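Local coordinates for protein condensin complex subunit 3 (Schizosaccharomyces pombe, PDB 5OQR) that serves as a regulatory subunit of condensin, the complex required to convert interphase chromatin into condensed, mitotic-like chromosomes, at residues Y532-R545 and I569-L582. Numbering follows the deposited sequence.
Sequences YEKGSVVLKCTAIR and ILFEALGEFENAEL
Y532 is clasped on both faces of its ring: I569 of helix 563-574 lies over one, its CB 3.8 Å from the ring centroid and 7° off the normal, a CH-pi contact, while CG of K540, from the tyrosine's own segment, lies against the opposite face, offset toward the rim. With CG anti to the backbone N (chi1 -172°), the ring reaches across the junction as a knob among I569, E572, A573 and L582. The E572 carboxylate meets the ring edge, the two planes 89° apart. K540 bends at its end, and NZ donates to Y532 O at 2.7 Å. L582 answers as a reciprocal knob among Y532, V537, K540 and C541, with CD1 4.0 Å from C541 SG. Further along helix 537-554, I544 CD1 meets I569 CD1 at 3.8 Å. Were Y532 an alanine, the knob would be gone and its hole would probably be left unfilled. Such interlocking is consistent with stacking in a HEAT-repeat solenoid, here between HEAT 8 and helices 563-574 and 580-597. Apolar and CH-pi packing carries the junction, and E572 OE1, 4.2 Å from K540 NZ and beyond salt-bridge range, probably adds a weak electrostatic attraction.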
ATOM      1  N   TYR A 532      13.114 -18.955  24.931  1.00 38.51           N
ATOM      2  CA  TYR A 532      13.513 -17.696  24.315  1.00 39.87           C
ATOM      3  C   TYR A 532      14.976 -17.375  24.596  1.00 45.88           C
ATOM      4  O   TYR A 532      15.723 -16.998  23.687  1.00 51.15           O
ATOM      5  CB  TYR A 532      12.623 -16.556  24.802  1.00 32.86           C
ATOM      6  CG  TYR A 532      12.874 -15.279  24.040  1.00 32.93           C
ATOM      7  CD1 TYR A 532      13.913 -14.431  24.396  1.00 40.39           C
ATOM      8  CD2 TYR A 532      12.090 -14.933  22.954  1.00 34.77           C
ATOM      9  CE1 TYR A 532      14.158 -13.274  23.697  1.00 37.45           C
ATOM     10  CE2 TYR A 532      12.327 -13.775  22.247  1.00 40.80           C
ATOM     11  CZ  TYR A 532      13.363 -12.950  22.624  1.00 40.88           C
ATOM     12  OH  TYR A 532      13.610 -11.793  21.927  1.00 43.85           O
ATOM     13  N   GLU A 533      15.403 -17.505  25.852  1.00 43.77           N
ATOM     14  CA  GLU A 533      16.743 -17.056  26.218  1.00 58.61           C
ATOM     15  C   GLU A 533      17.815 -17.992  25.670  1.00 62.46           C
ATOM     16  O   GLU A 533      18.819 -17.538  25.110  1.00 71.88           O
ATOM     17  CB  GLU A 533      16.865 -16.920  27.737  1.00 68.85           C
ATOM     18  CG  GLU A 533      16.322 -18.090  28.542  1.00 74.84           C
ATOM     19  CD  GLU A 533      16.614 -17.956  30.026  1.00 90.67           C
ATOM     20  OE1 GLU A 533      17.701 -17.448  30.378  1.00 91.34           O
ATOM     21  OE2 GLU A 533      15.749 -18.345  30.841  1.00 91.90           O
ATOM     22  N   LYS A 534      17.619 -19.301  25.814  1.00 61.17           N
ATOM     23  CA  LYS A 534      18.631 -20.281  25.441  1.00 63.26           C
ATOM     24  C   LYS A 534      18.339 -20.973  24.116  1.00 60.76           C
ATOM     25  O   LYS A 534      19.091 -21.871  23.726  1.00 62.37           O
ATOM     26  CB  LYS A 534      18.771 -21.336  26.545  1.00 68.08           C
ATOM     27  CG  LYS A 534      19.065 -20.765  27.925  1.00 78.66           C
ATOM     28  CD  LYS A 534      20.540 -20.479  28.136  1.00 93.74           C
ATOM     29  CE  LYS A 534      20.738 -19.556  29.331  1.00 98.82           C
ATOM     30  NZ  LYS A 534      22.134 -19.560  29.833  1.00110.93           N
ATOM     31  N   GLY A 535      17.277 -20.581  23.412  1.00 52.49           N
ATOM     32  CA  GLY A 535      16.887 -21.235  22.184  1.00 45.75           C
ATOM     33  C   GLY A 535      17.293 -20.455  20.942  1.00 41.76           C
ATOM     34  O   GLY A 535      17.728 -19.310  21.000  1.00 55.79           O
ATOM     35  N   SER A 536      17.134 -21.113  19.798  1.00 36.48           N
ATOM     36  CA  SER A 536      17.454 -20.503  18.520  1.00 37.13           C
ATOM     37  C   SER A 536      16.407 -19.448  18.167  1.00 36.28           C
ATOM     38  O   SER A 536      15.425 -19.238  18.882  1.00 40.64           O
ATOM     39  CB  SER A 536      17.534 -21.570  17.431  1.00 39.60           C
ATOM     40  OG  SER A 536      16.255 -22.107  17.153  1.00 38.37           O
ATOM     41  N   VAL A 537      16.622 -18.775  17.036  1.00 38.82           N
ATOM     42  CA  VAL A 537      15.671 -17.766  16.581  1.00 36.88           C
ATOM     43  C   VAL A 537      14.313 -18.399  16.312  1.00 38.88           C
ATOM     44  O   VAL A 537      13.270 -17.843  16.678  1.00 45.48           O
ATOM     45  CB  VAL A 537      16.219 -17.043  15.336  1.00 38.29           C
ATOM     46  CG1 VAL A 537      15.182 -16.087  14.761  1.00 39.98           C
ATOM     47  CG2 VAL A 537      17.488 -16.289  15.689  1.00 52.88           C
ATOM     48  N   VAL A 538      14.299 -19.565  15.665  1.00 46.02           N
ATOM     49  CA  VAL A 538      13.039 -20.262  15.422  1.00 42.19           C
ATOM     50  C   VAL A 538      12.327 -20.531  16.738  1.00 40.79           C
ATOM     51  O   VAL A 538      11.094 -20.463  16.820  1.00 33.78           O
ATOM     52  CB  VAL A 538      13.296 -21.564  14.639  1.00 40.54           C
ATOM     53  CG1 VAL A 538      12.025 -22.407  14.544  1.00 37.33           C
ATOM     54  CG2 VAL A 538      13.819 -21.248  13.250  1.00 41.27           C
ATOM     55  N   LEU A 539      13.087 -20.845  17.785  1.00 37.24           N
ATOM     56  CA  LEU A 539      12.487 -21.136  19.079  1.00 31.74           C
ATOM     57  C   LEU A 539      12.033 -19.861  19.775  1.00 39.24           C
ATOM     58  O   LEU A 539      11.009 -19.858  20.466  1.00 35.53           O
ATOM     59  CB  LEU A 539      13.485 -21.903  19.947  1.00 33.87           C
ATOM     60  CG  LEU A 539      12.949 -23.080  20.766  1.00 44.29           C
ATOM     61  CD1 LEU A 539      12.287 -24.126  19.884  1.00 39.74           C
ATOM     62  CD2 LEU A 539      14.076 -23.714  21.563  1.00 37.79           C
ATOM     63  N   LYS A 540      12.780 -18.768  19.602  1.00 44.43           N
ATOM     64  CA  LYS A 540      12.344 -17.482  20.131  1.00 34.68           C
ATOM     65  C   LYS A 540      11.010 -17.070  19.527  1.00 33.52           C
ATOM     66  O   LYS A 540      10.125 -16.579  20.236  1.00 31.37           O
ATOM     67  CB  LYS A 540      13.401 -16.415  19.854  1.00 34.52           C
ATOM     68  CG  LYS A 540      14.681 -16.575  20.647  1.00 39.94           C
ATOM     69  CD  LYS A 540      15.728 -15.586  20.168  1.00 44.74           C
ATOM     70  CE  LYS A 540      17.034 -15.740  20.917  1.00 48.24           C
ATOM     71  NZ  LYS A 540      16.977 -15.127  22.270  1.00 59.76           N
ATOM     72  N   CYS A 541      10.849 -17.257  18.216  1.00 32.46           N
ATOM     73  CA  CYS A 541       9.584 -16.921  17.574  1.00 36.57           C
ATOM     74  C   CYS A 541       8.450 -17.798  18.087  1.00 33.46           C
ATOM     75  O   CYS A 541       7.307 -17.344  18.175  1.00 39.05           O
ATOM     76  CB  CYS A 541       9.711 -17.052  16.059  1.00 34.32           C
ATOM     77  SG  CYS A 541      10.878 -15.909  15.309  1.00 44.83           S
ATOM     78  N   THR A 542       8.744 -19.051  18.431  1.00 32.51           N
ATOM     79  CA  THR A 542       7.713 -19.920  18.988  1.00 35.64           C
ATOM     80  C   THR A 542       7.292 -19.440  20.368  1.00 30.01           C
ATOM     81  O   THR A 542       6.111 -19.511  20.724  1.00 29.15           O
ATOM     82  CB  THR A 542       8.217 -21.365  19.045  1.00 33.79           C
ATOM     83  OG1 THR A 542       8.404 -21.857  17.714  1.00 30.68           O
ATOM     84  CG2 THR A 542       7.228 -22.273  19.770  1.00 30.43           C
ATOM     85  N   ALA A 543       8.245 -18.946  21.157  1.00 31.89           N
ATOM     86  CA  ALA A 543       7.924 -18.434  22.484  1.00 30.39           C
ATOM     87  C   ALA A 543       7.043 -17.194  22.396  1.00 28.79           C
ATOM     88  O   ALA A 543       6.040 -17.085  23.108  1.00 27.94           O
ATOM     89  CB  ALA A 543       9.211 -18.129  23.248  1.00 32.46           C
ATOM     90  N   ILE A 544       7.402 -16.250  21.523  1.00 28.42           N
ATOM     91  CA  ILE A 544       6.640 -15.006  21.410  1.00 25.83           C
ATOM     92  C   ILE A 544       5.194 -15.300  21.030  1.00 27.19           C
ATOM     93  O   ILE A 544       4.256 -14.755  21.622  1.00 30.77           O
ATOM     94  CB  ILE A 544       7.302 -14.057  20.392  1.00 29.62           C
ATOM     95  CG1 ILE A 544       8.730 -13.699  20.818  1.00 31.85           C
ATOM     96  CG2 ILE A 544       6.473 -12.787  20.214  1.00 26.47           C
ATOM     97  CD1 ILE A 544       8.832 -12.890  22.093  1.00 40.61           C
ATOM     98  N   ARG A 545       4.991 -16.151  20.024  1.00 27.32           N
ATOM     99  CA  ARG A 545       3.631 -16.468  19.599  1.00 30.83           C
ATOM    100  C   ARG A 545       2.865 -17.184  20.700  1.00 32.52           C
ATOM    101  O   ARG A 545       1.687 -16.895  20.942  1.00 32.46           O
ATOM    102  CB  ARG A 545       3.654 -17.326  18.333  1.00 33.57           C
ATOM    103  CG  ARG A 545       4.319 -16.681  17.132  1.00 34.34           C
ATOM    104  CD  ARG A 545       4.077 -17.503  15.874  1.00 37.25           C
ATOM    105  NE  ARG A 545       5.052 -17.216  14.827  1.00 35.98           N
ATOM    106  CZ  ARG A 545       6.187 -17.882  14.650  1.00 38.65           C
ATOM    107  NH1 ARG A 545       6.511 -18.889  15.450  1.00 38.15           N
ATOM    108  NH2 ARG A 545       7.006 -17.540  13.667  1.00 45.97           N
ATOM    109  N   ILE A 569      11.071 -10.433  27.305  1.00 40.79           N
ATOM    110  CA  ILE A 569      11.347 -11.038  26.007  1.00 39.26           C
ATOM    111  C   ILE A 569      10.697 -10.230  24.893  1.00 34.12           C
ATOM    112  O   ILE A 569      11.219 -10.173  23.775  1.00 33.09           O
ATOM    113  CB  ILE A 569      10.896 -12.512  25.974  1.00 38.73           C
ATOM    114  CG1 ILE A 569       9.372 -12.631  26.058  1.00 40.69           C
ATOM    115  CG2 ILE A 569      11.538 -13.287  27.114  1.00 33.91           C
ATOM    116  CD1 ILE A 569       8.856 -13.996  25.713  1.00 36.74           C
ATOM    117  N   LEU A 570       9.558  -9.593  25.174  1.00 31.48           N
ATOM    118  CA  LEU A 570       8.938  -8.719  24.184  1.00 33.33           C
ATOM    119  C   LEU A 570       9.811  -7.501  23.904  1.00 39.80           C
ATOM    120  O   LEU A 570       9.908  -7.054  22.755  1.00 38.58           O
ATOM    121  CB  LEU A 570       7.551  -8.291  24.658  1.00 37.29           C
ATOM    122  CG  LEU A 570       6.466  -9.370  24.652  1.00 34.15           C
ATOM    123  CD1 LEU A 570       5.228  -8.890  25.385  1.00 29.68           C
ATOM    124  CD2 LEU A 570       6.109  -9.768  23.230  1.00 36.13           C
ATOM    125  N   PHE A 571      10.448  -6.945  24.939  1.00 41.05           N
ATOM    126  CA  PHE A 571      11.399  -5.859  24.726  1.00 48.00           C
ATOM    127  C   PHE A 571      12.605  -6.342  23.938  1.00 43.82           C
ATOM    128  O   PHE A 571      12.993  -5.736  22.934  1.00 43.15           O
ATOM    129  CB  PHE A 571      11.857  -5.273  26.066  1.00 53.12           C
ATOM    130  CG  PHE A 571      10.827  -4.434  26.751  1.00 48.66           C
ATOM    131  CD1 PHE A 571      10.273  -3.339  26.115  1.00 47.84           C
ATOM    132  CD2 PHE A 571      10.424  -4.728  28.041  1.00 52.93           C
ATOM    133  CE1 PHE A 571       9.327  -2.564  26.746  1.00 47.01           C
ATOM    134  CE2 PHE A 571       9.478  -3.955  28.676  1.00 52.73           C
ATOM    135  CZ  PHE A 571       8.931  -2.871  28.027  1.00 53.48           C
ATOM    136  N   GLU A 572      13.220  -7.435  24.391  1.00 44.30           N
ATOM    137  CA  GLU A 572      14.413  -7.950  23.731  1.00 41.20           C
ATOM    138  C   GLU A 572      14.140  -8.244  22.263  1.00 40.48           C
ATOM    139  O   GLU A 572      14.938  -7.889  21.387  1.00 43.95           O
ATOM    140  CB  GLU A 572      14.898  -9.204  24.458  1.00 41.68           C
ATOM    141  CG  GLU A 572      16.313  -9.616  24.120  1.00 47.74           C
ATOM    142  CD  GLU A 572      16.795 -10.768  24.976  1.00 59.72           C
ATOM    143  OE1 GLU A 572      17.608 -11.579  24.485  1.00 74.81           O
ATOM    144  OE2 GLU A 572      16.355 -10.866  26.141  1.00 55.98           O
ATOM    145  N   ALA A 573      13.009  -8.889  21.971  1.00 41.39           N
ATOM    146  CA  ALA A 573      12.662  -9.189  20.586  1.00 41.13           C
ATOM    147  C   ALA A 573      12.574  -7.915  19.760  1.00 35.07           C
ATOM    148  O   ALA A 573      13.119  -7.834  18.655  1.00 39.77           O
ATOM    149  CB  ALA A 573      11.337  -9.950  20.528  1.00 38.43           C
ATOM    150  N   LEU A 574      11.885  -6.902  20.286  1.00 36.60           N
ATOM    151  CA  LEU A 574      11.671  -5.674  19.534  1.00 40.92           C
ATOM    152  C   LEU A 574      12.970  -4.935  19.248  1.00 43.43           C
ATOM    153  O   LEU A 574      13.031  -4.162  18.286  1.00 40.45           O
ATOM    154  CB  LEU A 574      10.706  -4.767  20.295  1.00 35.26           C
ATOM    155  CG  LEU A 574      10.323  -3.443  19.635  1.00 40.51           C
ATOM    156  CD1 LEU A 574       9.937  -3.632  18.180  1.00 42.07           C
ATOM    157  CD2 LEU A 574       9.188  -2.804  20.402  1.00 44.16           C
ATOM    158  N   GLY A 575      14.007  -5.155  20.049  1.00 41.77           N
ATOM    159  CA  GLY A 575      15.285  -4.510  19.852  1.00 42.72           C
ATOM    160  C   GLY A 575      16.270  -5.262  18.990  1.00 51.52           C
ATOM    161  O   GLY A 575      17.394  -4.786  18.798  1.00 54.54           O
ATOM    162  N   GLU A 576      15.894  -6.426  18.461  1.00 57.06           N
ATOM    163  CA  GLU A 576      16.797  -7.221  17.627  1.00 53.55           C
ATOM    164  C   GLU A 576      16.587  -6.860  16.157  1.00 53.09           C
ATOM    165  O   GLU A 576      16.027  -7.616  15.364  1.00 63.16           O
ATOM    166  CB  GLU A 576      16.579  -8.708  17.868  1.00 52.53           C
ATOM    167  CG  GLU A 576      16.904  -9.156  19.285  1.00 63.05           C
ATOM    168  CD  GLU A 576      17.773 -10.399  19.336  1.00 71.89           C
ATOM    169  OE1 GLU A 576      18.502 -10.667  18.358  1.00 75.40           O
ATOM    170  OE2 GLU A 576      17.732 -11.114  20.361  1.00 77.22           O
ATOM    171  N   PHE A 577      17.066  -5.668  15.801  1.00 61.04           N
ATOM    172  CA  PHE A 577      17.068  -5.257  14.403  1.00 67.77           C
ATOM    173  C   PHE A 577      17.944  -6.154  13.540  1.00 67.38           C
ATOM    174  O   PHE A 577      17.921  -6.021  12.312  1.00 60.50           O
ATOM    175  CB  PHE A 577      17.524  -3.797  14.281  1.00 79.07           C
ATOM    176  CG  PHE A 577      18.970  -3.574  14.634  1.00 79.83           C
ATOM    177  CD1 PHE A 577      19.905  -3.320  13.645  1.00 81.60           C
ATOM    178  CD2 PHE A 577      19.392  -3.616  15.952  1.00 75.75           C
ATOM    179  CE1 PHE A 577      21.232  -3.115  13.964  1.00 90.64           C
ATOM    180  CE2 PHE A 577      20.718  -3.413  16.277  1.00 81.73           C
ATOM    181  CZ  PHE A 577      21.639  -3.161  15.283  1.00 82.92           C
ATOM    182  N   GLU A 578      18.707  -7.064  14.150  1.00 72.76           N
ATOM    183  CA  GLU A 578      19.475  -8.036  13.382  1.00 68.85           C
ATOM    184  C   GLU A 578      18.563  -9.073  12.735  1.00 71.57           C
ATOM    185  O   GLU A 578      18.835  -9.540  11.623  1.00 72.72           O
ATOM    186  CB  GLU A 578      20.493  -8.727  14.290  1.00 79.57           C
ATOM    187  CG  GLU A 578      21.327  -7.793  15.163  1.00 91.08           C
ATOM    188  CD  GLU A 578      22.369  -7.020  14.377  1.00102.96           C
ATOM    189  OE1 GLU A 578      22.098  -6.660  13.212  1.00100.03           O
ATOM    190  OE2 GLU A 578      23.465  -6.780  14.926  1.00105.50           O
ATOM    191  N   ASN A 579      17.483  -9.446  13.416  1.00 60.13           N
ATOM    192  CA  ASN A 579      16.546 -10.466  12.946  1.00 45.94           C
ATOM    193  C   ASN A 579      15.241  -9.773  12.567  1.00 42.00           C
ATOM    194  O   ASN A 579      14.370  -9.553  13.409  1.00 58.75           O
ATOM    195  CB  ASN A 579      16.321 -11.526  14.014  1.00 48.68           C
ATOM    196  CG  ASN A 579      17.495 -12.471  14.152  1.00 56.11           C
ATOM    197  OD1 ASN A 579      17.591 -13.467  13.437  1.00 62.58           O
ATOM    198  ND2 ASN A 579      18.398 -12.165  15.076  1.00 58.49           N
ATOM    199  N   ALA A 580      15.107  -9.440  11.283  1.00 43.30           N
ATOM    200  CA  ALA A 580      13.901  -8.772  10.810  1.00 50.60           C
ATOM    201  C   ALA A 580      12.650  -9.564  11.163  1.00 52.44           C
ATOM    202  O   ALA A 580      11.625  -8.986  11.540  1.00 55.22           O
ATOM    203  CB  ALA A 580      13.984  -8.555   9.299  1.00 62.32           C
ATOM    204  N   GLU A 581      12.713 -10.891  11.048  1.00 64.58           N
ATOM    205  CA  GLU A 581      11.537 -11.713  11.317  1.00 60.09           C
ATOM    206  C   GLU A 581      11.195 -11.705  12.801  1.00 49.10           C
ATOM    207  O   GLU A 581      10.034 -11.520  13.180  1.00 42.17           O
ATOM    208  CB  GLU A 581      11.775 -13.142  10.832  1.00 64.67           C
ATOM    209  CG  GLU A 581      10.499 -13.948  10.654  1.00 88.75           C
ATOM    210  CD  GLU A 581      10.748 -15.444  10.602  1.00 92.84           C
ATOM    211  OE1 GLU A 581      11.928 -15.854  10.610  1.00 89.99           O
ATOM    212  OE2 GLU A 581       9.763 -16.210  10.557  1.00 88.20           O
ATOM    213  N   LEU A 582      12.195 -11.912  13.656  1.00 44.35           N
ATOM    214  CA  LEU A 582      11.958 -11.902  15.096  1.00 34.57           C
ATOM    215  C   LEU A 582      11.538 -10.516  15.569  1.00 49.10           C
ATOM    216  O   LEU A 582      10.589 -10.375  16.347  1.00 44.90           O
ATOM    217  CB  LEU A 582      13.215 -12.365  15.832  1.00 33.79           C
ATOM    218  CG  LEU A 582      13.182 -12.299  17.360  1.00 34.01           C
ATOM    219  CD1 LEU A 582      12.064 -13.159  17.918  1.00 35.30           C
ATOM    220  CD2 LEU A 582      14.521 -12.723  17.935  1.00 39.20           C
TER